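Local coordinates for protein serine racemase (PDB 4ECL) that belongs to the alanine racemase family and, as the cytoplasmic part of VanTG, pairs a TIM-type barrel with a mainly beta C-terminal domain, at residues N21-A26 with C31-V36; L9-N14 with Y47-Y52; P243-K248 with E359-M364. All coordinates share one frame; numbering follows the deposited sequence.

Interactions 1 and 2 draw on helix 13-25 and lie in the N-terminal, barrel-type part of the chain, with centres about 17 Å apart and nearest atoms about 7 Å apart. Along the chain, 9-14 opens interaction 2, both segments of interaction 1 follow, and 47-52 closes it. Interaction 3 comes far later, in the C-terminal part. Its centre is about 12 Å from that of interaction 2, which it touches: strands 7-11 and 245-257 are antiparallel neighbours in one mixed sheet, where Glu10 O and Ser246 N are 2.8 Å apart. Interaction 2 therefore stands between barrel and beta domain, whereas interaction 1, about 21 Å from interaction 3 between centres, lies within the barrel-type part.

Interaction 1. Residues N21-A26 with C31-V36; sequences NTLQKA and CELMAV
One ordered water joins Gln24 to Leu33: its oxygen accepts from Gln24 NE2 at 3.0 Å and from the backbone amide Leu33 N at 3.1 Å. The two donors subtend about 129° at the water, so it sits as a bent bridge between helix 13-25 and strand 32-36. Gln24 can reach it because its chain runs extended beyond CG, which carries the amide group past the leucine, the two side chains crossing at about a right angle.

The apolar half of the contact hangs on a single methyl. Leu33 CD1 lies 4.0 Å from Leu23 CB and 4.1 Å from Gln24 CG, and thus meets the inner carbons of two consecutive helix residues. Leu33 sends CG anti to its own backbone N (chi1 -168°), and its CB bond already points toward the helix. Gln24 and Leu33 also mark the closest backbone approach, with their CA atoms 6.6 Å apart.

Leu33 packs further on Val220 and Met27, and Leu23 on Leu239. On its flanks strand 32-36 pairs with 60-63 and 217-220, parallel neighbours in the barrel, so this is a helix lying against a barrel strand. The chemistry implies a small, mostly apolar seam (120 Å² buried in all) in which water, accepting from both sides, satisfies the Leu33 amide at the partly exposed Gln24 margin.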
ATOM      1  N   ASN A  21      23.970   5.298 -15.647  1.00 22.07           N
ATOM      2  CA  ASN A  21      24.963   5.348 -16.713  1.00 26.73           C
ATOM      3  C   ASN A  21      24.471   4.743 -18.022  1.00 26.89           C
ATOM      4  O   ASN A  21      24.708   5.306 -19.095  1.00 26.76           O
ATOM      5  CB  ASN A  21      26.271   4.668 -16.291  1.00 33.79           C
ATOM      6  CG  ASN A  21      27.047   5.477 -15.264  1.00 44.07           C
ATOM      7  OD1 ASN A  21      27.153   6.701 -15.364  1.00 46.91           O
ATOM      8  ND2 ASN A  21      27.596   4.793 -14.268  1.00 47.41           N
ATOM      9  N   THR A  22      23.798   3.600 -17.938  1.00 23.02           N
ATOM     10  CA  THR A  22      23.319   2.916 -19.134  1.00 28.02           C
ATOM     11  C   THR A  22      22.304   3.779 -19.864  1.00 27.06           C
ATOM     12  O   THR A  22      22.297   3.866 -21.097  1.00 23.56           O
ATOM     13  CB  THR A  22      22.672   1.565 -18.802  1.00 32.00           C
ATOM     14  OG1 THR A  22      23.656   0.690 -18.234  1.00 34.41           O
ATOM     15  CG2 THR A  22      22.098   0.921 -20.056  1.00 29.44           C
ATOM     16  N   LEU A  23      21.452   4.429 -19.086  1.00 27.22           N
ATOM     17  CA  LEU A  23      20.407   5.262 -19.641  1.00 24.67           C
ATOM     18  C   LEU A  23      20.982   6.532 -20.270  1.00 26.45           C
ATOM     19  O   LEU A  23      20.606   6.903 -21.379  1.00 26.34           O
ATOM     20  CB  LEU A  23      19.373   5.592 -18.552  1.00 23.64           C
ATOM     21  CG  LEU A  23      18.502   4.405 -18.116  1.00 25.15           C
ATOM     22  CD1 LEU A  23      17.697   4.732 -16.869  1.00 22.70           C
ATOM     23  CD2 LEU A  23      17.582   3.933 -19.245  1.00 24.48           C
ATOM     24  N   GLN A  24      21.898   7.194 -19.568  1.00 27.67           N
ATOM     25  CA  GLN A  24      22.501   8.414 -20.095  1.00 29.06           C
ATOM     26  C   GLN A  24      23.218   8.136 -21.416  1.00 33.23           C
ATOM     27  O   GLN A  24      23.238   8.977 -22.303  1.00 26.94           O
ATOM     28  CB  GLN A  24      23.480   9.023 -19.089  1.00 31.62           C
ATOM     29  CG  GLN A  24      22.803   9.668 -17.894  1.00 37.89           C
ATOM     30  CD  GLN A  24      23.774  10.015 -16.772  1.00 42.95           C
ATOM     31  OE1 GLN A  24      24.848   9.411 -16.641  1.00 41.93           O
ATOM     32  NE2 GLN A  24      23.392  10.992 -15.947  1.00 42.93           N
ATOM     33  N   LYS A  25      23.793   6.942 -21.534  1.00 36.39           N
ATOM     34  CA  LYS A  25      24.514   6.539 -22.737  1.00 36.59           C
ATOM     35  C   LYS A  25      23.604   6.477 -23.950  1.00 31.46           C
ATOM     36  O   LYS A  25      24.019   6.787 -25.061  1.00 36.09           O
ATOM     37  CB  LYS A  25      25.163   5.168 -22.542  1.00 42.19           C
ATOM     38  CG  LYS A  25      26.588   5.198 -22.022  1.00 49.93           C
ATOM     39  CD  LYS A  25      27.171   3.795 -22.015  1.00 53.19           C
ATOM     40  CE  LYS A  25      26.886   3.085 -23.334  1.00 54.23           C
ATOM     41  NZ  LYS A  25      27.403   1.688 -23.340  1.00 59.48           N
ATOM     42  N   ALA A  26      22.365   6.059 -23.742  1.00 31.46           N
ATOM     43  CA  ALA A  26      21.416   5.967 -24.838  1.00 35.92           C
ATOM     44  C   ALA A  26      20.820   7.333 -25.197  1.00 39.65           C
ATOM     45  O   ALA A  26      20.062   7.456 -26.160  1.00 45.00           O
ATOM     46  CB  ALA A  26      20.319   4.968 -24.507  1.00 39.05           C
ATOM     47  N   CYS A  31      20.721  15.993 -23.739  1.00 32.40           N
ATOM     48  CA  CYS A  31      19.497  15.539 -23.111  1.00 29.97           C
ATOM     49  C   CYS A  31      19.785  15.069 -21.687  1.00 33.86           C
ATOM     50  O   CYS A  31      20.711  14.284 -21.439  1.00 28.74           O
ATOM     51  CB  CYS A  31      18.858  14.416 -23.929  1.00 31.24           C
ATOM     52  SG  CYS A  31      17.276  13.838 -23.262  1.00 33.33           S
ATOM     53  N   GLU A  32      18.985  15.557 -20.751  1.00 33.64           N
ATOM     54  CA  GLU A  32      19.217  15.290 -19.338  1.00 34.28           C
ATOM     55  C   GLU A  32      18.270  14.226 -18.771  1.00 31.45           C
ATOM     56  O   GLU A  32      17.087  14.160 -19.120  1.00 29.87           O
ATOM     57  CB  GLU A  32      19.105  16.591 -18.542  1.00 41.80           C
ATOM     58  CG  GLU A  32      19.806  16.554 -17.209  1.00 55.10           C
ATOM     59  CD  GLU A  32      19.585  17.817 -16.403  1.00 65.05           C
ATOM     60  OE1 GLU A  32      19.317  18.878 -17.017  1.00 70.32           O
ATOM     61  OE2 GLU A  32      19.669  17.744 -15.155  1.00 64.56           O
ATOM     62  N   LEU A  33      18.807  13.383 -17.901  1.00 24.36           N
ATOM     63  CA  LEU A  33      18.003  12.376 -17.232  1.00 23.17           C
ATOM     64  C   LEU A  33      17.145  13.041 -16.153  1.00 22.95           C
ATOM     65  O   LEU A  33      17.669  13.690 -15.243  1.00 21.37           O
ATOM     66  CB  LEU A  33      18.918  11.286 -16.639  1.00 22.68           C
ATOM     67  CG  LEU A  33      18.245  10.011 -16.135  1.00 26.81           C
ATOM     68  CD1 LEU A  33      19.222   8.826 -16.162  1.00 25.49           C
ATOM     69  CD2 LEU A  33      17.682  10.210 -14.722  1.00 24.17           C
HETATM   70  N   MSE A  34      15.823  12.907 -16.272  1.00 15.51           N
HETATM   71  CA  MSE A  34      14.931  13.370 -15.202  1.00 18.63           C
HETATM   72  C   MSE A  34      14.412  12.167 -14.427  1.00 23.39           C
HETATM   73  O   MSE A  34      13.559  11.410 -14.911  1.00 23.03           O
HETATM   74  CB  MSE A  34      13.758  14.202 -15.736  1.00 15.06           C
HETATM   75  CG  MSE A  34      12.904  14.780 -14.614  1.00 16.57           C
HETATM   76 SE   MSE A  34      11.409  15.873 -15.210  0.79 27.64          SE
HETATM   77  CE  MSE A  34      12.346  17.562 -15.525  1.00 24.02           C
ATOM     78  N   ALA A  35      14.941  11.984 -13.224  1.00 16.58           N
ATOM     79  CA  ALA A  35      14.640  10.793 -12.469  1.00 18.04           C
ATOM     80  C   ALA A  35      13.267  10.963 -11.829  1.00 22.35           C
ATOM     81  O   ALA A  35      13.032  11.904 -11.068  1.00 22.51           O
ATOM     82  CB  ALA A  35      15.712  10.558 -11.420  1.00 16.07           C
ATOM     83  N   VAL A  36      12.358  10.058 -12.159  1.00 18.95           N
ATOM     84  CA  VAL A  36      11.015  10.108 -11.614  1.00 18.86           C
ATOM     85  C   VAL A  36      11.003   9.388 -10.263  1.00 24.42           C
ATOM     86  O   VAL A  36      11.128   8.154 -10.210  1.00 23.90           O
ATOM     87  CB  VAL A  36      10.039   9.429 -12.574  1.00 20.42           C
ATOM     88  CG1 VAL A  36       8.624   9.447 -11.995  1.00 17.68           C
ATOM     89  CG2 VAL A  36      10.084  10.123 -13.935  1.00 20.69           C
TER
HETATM   90  O   HOH W   1      21.827  13.233 -17.247  1.00 28.91           O

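Interaction 2. Residues L9-N14 with Y47-Y52; sequences LEINLN and YEVTTY
Leu13 lies along one face of the Tyr52 ring, the two side chains sliding past each other in opposite directions. The leucine tip thereby sits over the root of the ring, and its CB over the middle. Leu13 CD1 is 3.9 Å from the ring centroid and 26° off the normal, a CH-pi contact displaced toward the rim; its nearest ring atom is Tyr52 CD1 at 3.5 Å. The other methyl, Leu13 CD2, stands on the same side, 3.9 Å from Tyr52 CD2, while Leu13 CB is 3.9 Å from Tyr52 CZ. Leu13 CB and CD1 thus lie over the face, and CD2 at its rim. Leu13 O lies outside the rim near Tyr52 CE2, 3.4 Å away, displaced to the leucine side of the ring plane.

Tyr52 places its ring there with CG anti to the backbone N (chi1 -172°), and its hydroxyl makes a weak hydrogen bond with Glu17. A looser apolar pair, Ile11 CG2 to Val49 CG2 at 4.5 Å, extends the contact onto the end of strand 7-11. Within the helix, Thr51 OG1 donates to Tyr47 O at 2.8 Å with a C=O...donor angle of 153°, beside a weak backbone hydrogen bond from Thr51 N to the same oxygen.

Asn12, at the N-cap, accepts a hydrogen bond at OD1 from Asn15 N and marks where strand 7-11 gives way to helix 13-25. The strand belongs to the mixed beta sheet and helix 46-55 leads into barrel strand 60-63, a junction consistent with the two-domain alanine racemase fold.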
ATOM      1  N   LEU A   9      13.204  -4.121   2.519  1.00 24.17           N
ATOM      2  CA  LEU A   9      13.621  -3.944   1.144  1.00 30.95           C
ATOM      3  C   LEU A   9      15.113  -3.689   1.136  1.00 30.63           C
ATOM      4  O   LEU A   9      15.641  -2.994   2.006  1.00 30.08           O
ATOM      5  CB  LEU A   9      12.907  -2.759   0.498  1.00 28.13           C
ATOM      6  CG  LEU A   9      11.397  -2.892   0.296  1.00 28.68           C
ATOM      7  CD1 LEU A   9      10.794  -1.546  -0.041  1.00 29.62           C
ATOM      8  CD2 LEU A   9      11.097  -3.904  -0.796  1.00 26.50           C
ATOM      9  N   GLU A  10      15.783  -4.256   0.140  1.00 26.02           N
ATOM     10  CA  GLU A  10      17.211  -4.080  -0.025  1.00 18.13           C
ATOM     11  C   GLU A  10      17.396  -3.364  -1.347  1.00 19.23           C
ATOM     12  O   GLU A  10      16.893  -3.811  -2.379  1.00 24.48           O
ATOM     13  CB  GLU A  10      17.918  -5.446  -0.029  1.00 22.41           C
ATOM     14  CG  GLU A  10      18.675  -5.762   1.240  1.00 41.29           C
ATOM     15  CD  GLU A  10      19.533  -7.023   1.124  1.00 45.89           C
ATOM     16  OE1 GLU A  10      19.622  -7.773   2.119  1.00 49.09           O
ATOM     17  OE2 GLU A  10      20.118  -7.255   0.043  1.00 41.37           O
ATOM     18  N   ILE A  11      18.065  -2.216  -1.301  1.00 26.65           N
ATOM     19  CA  ILE A  11      18.235  -1.355  -2.471  1.00 26.39           C
ATOM     20  C   ILE A  11      19.670  -1.448  -2.986  1.00 31.39           C
ATOM     21  O   ILE A  11      20.609  -1.011  -2.308  1.00 34.40           O
ATOM     22  CB  ILE A  11      17.923   0.112  -2.121  1.00 29.50           C
ATOM     23  CG1 ILE A  11      16.501   0.238  -1.582  1.00 31.57           C
ATOM     24  CG2 ILE A  11      18.079   1.001  -3.341  1.00 32.27           C
ATOM     25  CD1 ILE A  11      15.447  -0.258  -2.548  1.00 31.75           C
ATOM     26  N   ASN A  12      19.843  -2.035  -4.170  1.00 23.60           N
ATOM     27  CA  ASN A  12      21.183  -2.216  -4.721  1.00 18.95           C
ATOM     28  C   ASN A  12      21.645  -0.929  -5.411  1.00 28.08           C
ATOM     29  O   ASN A  12      21.344  -0.693  -6.593  1.00 24.40           O
ATOM     30  CB  ASN A  12      21.234  -3.405  -5.687  1.00 22.08           C
ATOM     31  CG  ASN A  12      22.671  -3.754  -6.119  1.00 31.25           C
ATOM     32  OD1 ASN A  12      23.540  -2.886  -6.171  1.00 31.74           O
ATOM     33  ND2 ASN A  12      22.919  -5.030  -6.412  1.00 29.40           N
ATOM     34  N   LEU A  13      22.370  -0.099  -4.667  1.00 26.95           N
ATOM     35  CA  LEU A  13      22.799   1.202  -5.174  1.00 29.39           C
ATOM     36  C   LEU A  13      23.780   1.084  -6.345  1.00 30.88           C
ATOM     37  O   LEU A  13      23.803   1.927  -7.236  1.00 26.39           O
ATOM     38  CB  LEU A  13      23.393   2.048  -4.045  1.00 26.52           C
ATOM     39  CG  LEU A  13      22.359   2.568  -3.051  1.00 31.73           C
ATOM     40  CD1 LEU A  13      23.007   3.565  -2.111  1.00 40.44           C
ATOM     41  CD2 LEU A  13      21.144   3.187  -3.751  1.00 31.80           C
ATOM     42  N   ASN A  14      24.589   0.036  -6.341  1.00 29.65           N
ATOM     43  CA  ASN A  14      25.474  -0.214  -7.458  1.00 32.47           C
ATOM     44  C   ASN A  14      24.684  -0.455  -8.725  1.00 29.50           C
ATOM     45  O   ASN A  14      25.035   0.053  -9.778  1.00 26.26           O
ATOM     46  CB  ASN A  14      26.392  -1.402  -7.177  1.00 42.91           C
ATOM     47  CG  ASN A  14      27.686  -0.982  -6.531  1.00 54.90           C
ATOM     48  OD1 ASN A  14      28.671  -0.698  -7.217  1.00 66.05           O
ATOM     49  ND2 ASN A  14      27.691  -0.917  -5.205  1.00 55.32           N
ATOM     50  N   TYR A  47      13.985   8.798   0.093  1.00 21.37           N
ATOM     51  CA  TYR A  47      15.152   9.380   0.750  1.00 26.61           C
ATOM     52  C   TYR A  47      16.431   8.694   0.274  1.00 30.54           C
ATOM     53  O   TYR A  47      17.395   9.345  -0.137  1.00 31.07           O
ATOM     54  CB  TYR A  47      15.030   9.274   2.272  1.00 32.65           C
ATOM     55  CG  TYR A  47      16.247   9.797   3.010  1.00 40.93           C
ATOM     56  CD1 TYR A  47      16.560  11.147   2.990  1.00 40.43           C
ATOM     57  CD2 TYR A  47      17.079   8.945   3.724  1.00 49.36           C
ATOM     58  CE1 TYR A  47      17.664  11.641   3.655  1.00 48.24           C
ATOM     59  CE2 TYR A  47      18.195   9.431   4.396  1.00 54.16           C
ATOM     60  CZ  TYR A  47      18.482  10.783   4.355  1.00 55.44           C
ATOM     61  OH  TYR A  47      19.583  11.289   5.012  1.00 58.02           O
ATOM     62  N   GLU A  48      16.413   7.370   0.314  1.00 30.63           N
ATOM     63  CA  GLU A  48      17.580   6.586  -0.044  1.00 29.21           C
ATOM     64  C   GLU A  48      17.947   6.822  -1.497  1.00 29.25           C
ATOM     65  O   GLU A  48      19.091   7.126  -1.810  1.00 30.33           O
ATOM     66  CB  GLU A  48      17.332   5.095   0.217  1.00 30.86           C
ATOM     67  CG  GLU A  48      17.283   4.718   1.703  1.00 41.15           C
ATOM     68  CD  GLU A  48      15.935   5.020   2.372  1.00 49.92           C
ATOM     69  OE1 GLU A  48      14.945   5.321   1.664  1.00 47.39           O
ATOM     70  OE2 GLU A  48      15.870   4.953   3.619  1.00 55.26           O
ATOM     71  N   VAL A  49      16.964   6.705  -2.380  1.00 23.35           N
ATOM     72  CA  VAL A  49      17.238   6.759  -3.804  1.00 19.25           C
ATOM     73  C   VAL A  49      17.675   8.139  -4.285  1.00 24.84           C
ATOM     74  O   VAL A  49      18.697   8.275  -4.963  1.00 21.98           O
ATOM     75  CB  VAL A  49      16.042   6.261  -4.616  1.00 20.74           C
ATOM     76  CG1 VAL A  49      16.188   6.649  -6.090  1.00 25.28           C
ATOM     77  CG2 VAL A  49      15.911   4.770  -4.457  1.00 24.51           C
ATOM     78  N   THR A  50      16.913   9.162  -3.922  1.00 24.74           N
ATOM     79  CA  THR A  50      17.151  10.504  -4.440  1.00 27.89           C
ATOM     80  C   THR A  50      18.469  11.116  -3.962  1.00 29.67           C
ATOM     81  O   THR A  50      19.182  11.746  -4.749  1.00 31.54           O
ATOM     82  CB  THR A  50      15.966  11.459  -4.149  1.00 33.18           C
ATOM     83  OG1 THR A  50      14.729  10.815  -4.482  1.00 31.43           O
ATOM     84  CG2 THR A  50      16.086  12.713  -4.982  1.00 34.03           C
ATOM     85  N   THR A  51      18.812  10.933  -2.691  1.00 26.92           N
ATOM     86  CA  THR A  51      20.101  11.441  -2.217  1.00 25.97           C
ATOM     87  C   THR A  51      21.261  10.783  -2.983  1.00 24.50           C
ATOM     88  O   THR A  51      22.234  11.449  -3.361  1.00 21.31           O
ATOM     89  CB  THR A  51      20.282  11.245  -0.701  1.00 27.75           C
ATOM     90  OG1 THR A  51      20.134   9.861  -0.388  1.00 23.74           O
ATOM     91  CG2 THR A  51      19.237  12.041   0.071  1.00 25.69           C
ATOM     92  N   TYR A  52      21.144   9.480  -3.235  1.00 20.64           N
ATOM     93  CA  TYR A  52      22.181   8.774  -3.981  1.00 20.30           C
ATOM     94  C   TYR A  52      22.229   9.237  -5.448  1.00 21.78           C
ATOM     95  O   TYR A  52      23.312   9.430  -6.013  1.00 23.61           O
ATOM     96  CB  TYR A  52      21.999   7.249  -3.894  1.00 17.85           C
ATOM     97  CG  TYR A  52      23.159   6.474  -4.489  1.00 28.42           C
ATOM     98  CD1 TYR A  52      24.349   6.329  -3.786  1.00 27.23           C
ATOM     99  CD2 TYR A  52      23.074   5.901  -5.759  1.00 30.45           C
ATOM    100  CE1 TYR A  52      25.413   5.633  -4.320  1.00 34.27           C
ATOM    101  CE2 TYR A  52      24.142   5.200  -6.303  1.00 30.50           C
ATOM    102  CZ  TYR A  52      25.306   5.071  -5.576  1.00 36.07           C
ATOM    103  OH  TYR A  52      26.377   4.379  -6.091  1.00 42.66           O
TER

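Interaction 3. Residues P243-K248 with E359-M364; sequences PVLSLK and ELLSRM
Leu247 reaches out with CG anti to its backbone N (chi1 176°), whereas the side chain of Met364, modelled as selenomethionine, is folded: CG stands beside its backbone N (chi1 -77°) and chi2, at -70°, bends the chain again. Together these torsions bring Leu247 CD2 to 4.2 Å from Met364 SE, just past the helix end, the two chains meeting at a slant. Within the last turn of helix 357-362, Leu361 CD2 lies 4.3 Å from Leu245 CD2, as its methyl end swings nearer to the strand than its CB bond alone would suggest. Leu245 and Leu247, two apart on the strand, present the same side to the end of helix 357-362 and the residues that follow, and each also packs on Leu9 of strand 7-11. His44 packs on both Leu245 and Leu361, and Ala346 also touches Leu361.

The contact across the segments is wholly apolar; a charged pair spans the helix end, from Glu359 within it to Arg363 just after it. Arg363 NH1 donates to Glu359 OE2 at 2.9 Å, a salt bridge lying nearly in the guanidinium plane and taken on the anti side of the carboxylate. Arg363 of the second subunit brings a like charge close, which this carboxylate may partly offset. Tyr284 of that subunit packs on Glu359 and Ser362. Here a helix is laid on the beta sheet of the C-terminal domain, its end facing the second subunit, in keeping with the alanine racemase fold.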
ATOM      1  N   PRO A 243      18.127  -4.961 -11.855  1.00 25.13           N
ATOM      2  CA  PRO A 243      17.122  -4.723 -10.805  1.00 27.99           C
ATOM      3  C   PRO A 243      17.737  -4.114  -9.549  1.00 30.05           C
ATOM      4  O   PRO A 243      18.782  -4.574  -9.070  1.00 29.98           O
ATOM      5  CB  PRO A 243      16.585  -6.129 -10.498  1.00 21.11           C
ATOM      6  CG  PRO A 243      17.664  -7.070 -10.954  1.00 32.04           C
ATOM      7  CD  PRO A 243      18.291  -6.396 -12.149  1.00 24.66           C
ATOM      8  N   VAL A 244      17.093  -3.074  -9.037  1.00 26.90           N
ATOM      9  CA  VAL A 244      17.591  -2.348  -7.876  1.00 25.51           C
ATOM     10  C   VAL A 244      17.002  -2.873  -6.559  1.00 21.74           C
ATOM     11  O   VAL A 244      17.688  -2.908  -5.525  1.00 23.53           O
ATOM     12  CB  VAL A 244      17.295  -0.837  -8.022  1.00 24.08           C
ATOM     13  CG1 VAL A 244      17.659  -0.076  -6.748  1.00 23.44           C
ATOM     14  CG2 VAL A 244      18.043  -0.268  -9.230  1.00 24.57           C
ATOM     15  N   LEU A 245      15.735  -3.288  -6.600  1.00 20.56           N
ATOM     16  CA  LEU A 245      15.021  -3.646  -5.375  1.00 18.60           C
ATOM     17  C   LEU A 245      14.980  -5.139  -5.080  1.00 20.83           C
ATOM     18  O   LEU A 245      14.682  -5.950  -5.958  1.00 22.94           O
ATOM     19  CB  LEU A 245      13.588  -3.098  -5.422  1.00 23.62           C
ATOM     20  CG  LEU A 245      12.656  -3.346  -4.230  1.00 24.32           C
ATOM     21  CD1 LEU A 245      11.691  -2.177  -4.070  1.00 20.34           C
ATOM     22  CD2 LEU A 245      11.874  -4.657  -4.395  1.00 21.45           C
ATOM     23  N   SER A 246      15.238  -5.494  -3.825  1.00 19.10           N
ATOM     24  CA  SER A 246      14.921  -6.829  -3.338  1.00 20.90           C
ATOM     25  C   SER A 246      13.963  -6.739  -2.166  1.00 20.58           C
ATOM     26  O   SER A 246      14.017  -5.778  -1.401  1.00 24.28           O
ATOM     27  CB  SER A 246      16.186  -7.556  -2.887  1.00 22.91           C
ATOM     28  OG  SER A 246      16.923  -7.983  -4.005  1.00 26.24           O
ATOM     29  N   LEU A 247      13.102  -7.744  -2.028  1.00 19.79           N
ATOM     30  CA  LEU A 247      12.191  -7.856  -0.879  1.00 20.13           C
ATOM     31  C   LEU A 247      12.485  -9.118  -0.062  1.00 22.25           C
ATOM     32  O   LEU A 247      12.459 -10.238  -0.595  1.00 20.63           O
ATOM     33  CB  LEU A 247      10.741  -7.872  -1.345  1.00 21.05           C
ATOM     34  CG  LEU A 247       9.653  -8.080  -0.276  1.00 22.19           C
ATOM     35  CD1 LEU A 247       9.626  -6.941   0.729  1.00 22.26           C
ATOM     36  CD2 LEU A 247       8.295  -8.268  -0.931  1.00 19.18           C
ATOM     37  N   LYS A 248      12.744  -8.937   1.232  1.00 18.58           N
ATOM     38  CA  LYS A 248      13.264 -10.020   2.075  1.00 24.89           C
ATOM     39  C   LYS A 248      12.463 -10.160   3.364  1.00 24.39           C
ATOM     40  O   LYS A 248      11.856  -9.198   3.832  1.00 19.51           O
ATOM     41  CB  LYS A 248      14.713  -9.744   2.462  1.00 20.53           C
ATOM     42  CG  LYS A 248      15.638  -9.396   1.322  1.00 29.05           C
ATOM     43  CD  LYS A 248      16.218 -10.623   0.671  1.00 30.88           C
ATOM     44  CE  LYS A 248      17.343 -10.223  -0.266  1.00 34.38           C
ATOM     45  NZ  LYS A 248      18.045 -11.385  -0.857  1.00 34.66           N
ATOM     46  N   GLU A 359       2.731  -0.899 -10.186  1.00 20.17           N
ATOM     47  CA  GLU A 359       1.797  -0.981  -9.063  1.00 21.23           C
ATOM     48  C   GLU A 359       2.364  -1.821  -7.913  1.00 24.07           C
ATOM     49  O   GLU A 359       2.244  -1.447  -6.742  1.00 24.77           O
ATOM     50  CB  GLU A 359       0.438  -1.539  -9.510  1.00 22.86           C
ATOM     51  CG  GLU A 359      -0.536  -1.730  -8.345  1.00 23.41           C
ATOM     52  CD  GLU A 359      -1.804  -2.483  -8.716  1.00 27.72           C
ATOM     53  OE1 GLU A 359      -1.842  -3.149  -9.775  1.00 26.54           O
ATOM     54  OE2 GLU A 359      -2.768  -2.412  -7.926  1.00 37.87           O
ATOM     55  N   LEU A 360       2.980  -2.952  -8.246  1.00 25.65           N
ATOM     56  CA  LEU A 360       3.572  -3.821  -7.226  1.00 22.99           C
ATOM     57  C   LEU A 360       4.590  -3.047  -6.401  1.00 17.08           C
ATOM     58  O   LEU A 360       4.560  -3.073  -5.174  1.00 19.24           O
ATOM     59  CB  LEU A 360       4.254  -5.025  -7.875  1.00 23.51           C
ATOM     60  CG  LEU A 360       4.934  -6.005  -6.907  1.00 26.06           C
ATOM     61  CD1 LEU A 360       3.892  -6.737  -6.055  1.00 21.80           C
ATOM     62  CD2 LEU A 360       5.833  -6.996  -7.658  1.00 19.98           C
ATOM     63  N   LEU A 361       5.451  -2.313  -7.090  1.00 19.42           N
ATOM     64  CA  LEU A 361       6.565  -1.626  -6.451  1.00 22.90           C
ATOM     65  C   LEU A 361       6.161  -0.361  -5.729  1.00 22.62           C
ATOM     66  O   LEU A 361       6.575  -0.139  -4.590  1.00 19.95           O
ATOM     67  CB  LEU A 361       7.662  -1.310  -7.471  1.00 28.80           C
ATOM     68  CG  LEU A 361       8.412  -2.507  -8.062  1.00 31.64           C
ATOM     69  CD1 LEU A 361       9.723  -2.046  -8.676  1.00 40.04           C
ATOM     70  CD2 LEU A 361       8.659  -3.601  -7.028  1.00 36.98           C
ATOM     71  N   SER A 362       5.360   0.477  -6.388  1.00 28.23           N
ATOM     72  CA  SER A 362       4.926   1.728  -5.776  1.00 25.98           C
ATOM     73  C   SER A 362       4.051   1.469  -4.558  1.00 24.91           C
ATOM     74  O   SER A 362       3.931   2.332  -3.690  1.00 32.32           O
ATOM     75  CB  SER A 362       4.198   2.635  -6.780  1.00 34.00           C
ATOM     76  OG  SER A 362       2.921   2.127  -7.120  1.00 28.39           O
ATOM     77  N   ARG A 363       3.444   0.287  -4.485  1.00 18.79           N
ATOM     78  CA  ARG A 363       2.592  -0.040  -3.330  1.00 21.80           C
ATOM     79  C   ARG A 363       3.279  -0.901  -2.270  1.00 28.24           C
ATOM     80  O   ARG A 363       2.613  -1.580  -1.482  1.00 27.19           O
ATOM     81  CB  ARG A 363       1.279  -0.703  -3.776  1.00 23.14           C
ATOM     82  CG  ARG A 363       0.417   0.177  -4.698  1.00 26.70           C
ATOM     83  CD  ARG A 363      -0.893  -0.513  -5.069  1.00 25.87           C
ATOM     84  NE  ARG A 363      -1.692  -0.832  -3.888  1.00 27.79           N
ATOM     85  CZ  ARG A 363      -2.757  -1.629  -3.898  1.00 28.62           C
ATOM     86  NH1 ARG A 363      -3.153  -2.203  -5.034  1.00 24.20           N
ATOM     87  NH2 ARG A 363      -3.427  -1.855  -2.770  1.00 29.06           N
HETATM   88  N   MSE A 364       4.609  -0.881  -2.244  1.00 29.78           N
HETATM   89  CA  MSE A 364       5.334  -1.544  -1.164  1.00 21.00           C
HETATM   90  C   MSE A 364       4.949  -0.830   0.122  1.00 24.05           C
HETATM   91  O   MSE A 364       4.871   0.403   0.152  1.00 25.08           O
HETATM   92  CB  MSE A 364       6.837  -1.468  -1.407  1.00 24.66           C
HETATM   93  CG  MSE A 364       7.349  -2.451  -2.464  1.00 21.00           C
HETATM   94 SE   MSE A 364       7.268  -4.306  -1.830  0.74 31.45          SE
HETATM   95  CE  MSE A 364       5.861  -5.066  -2.927  1.00 31.28           C
TER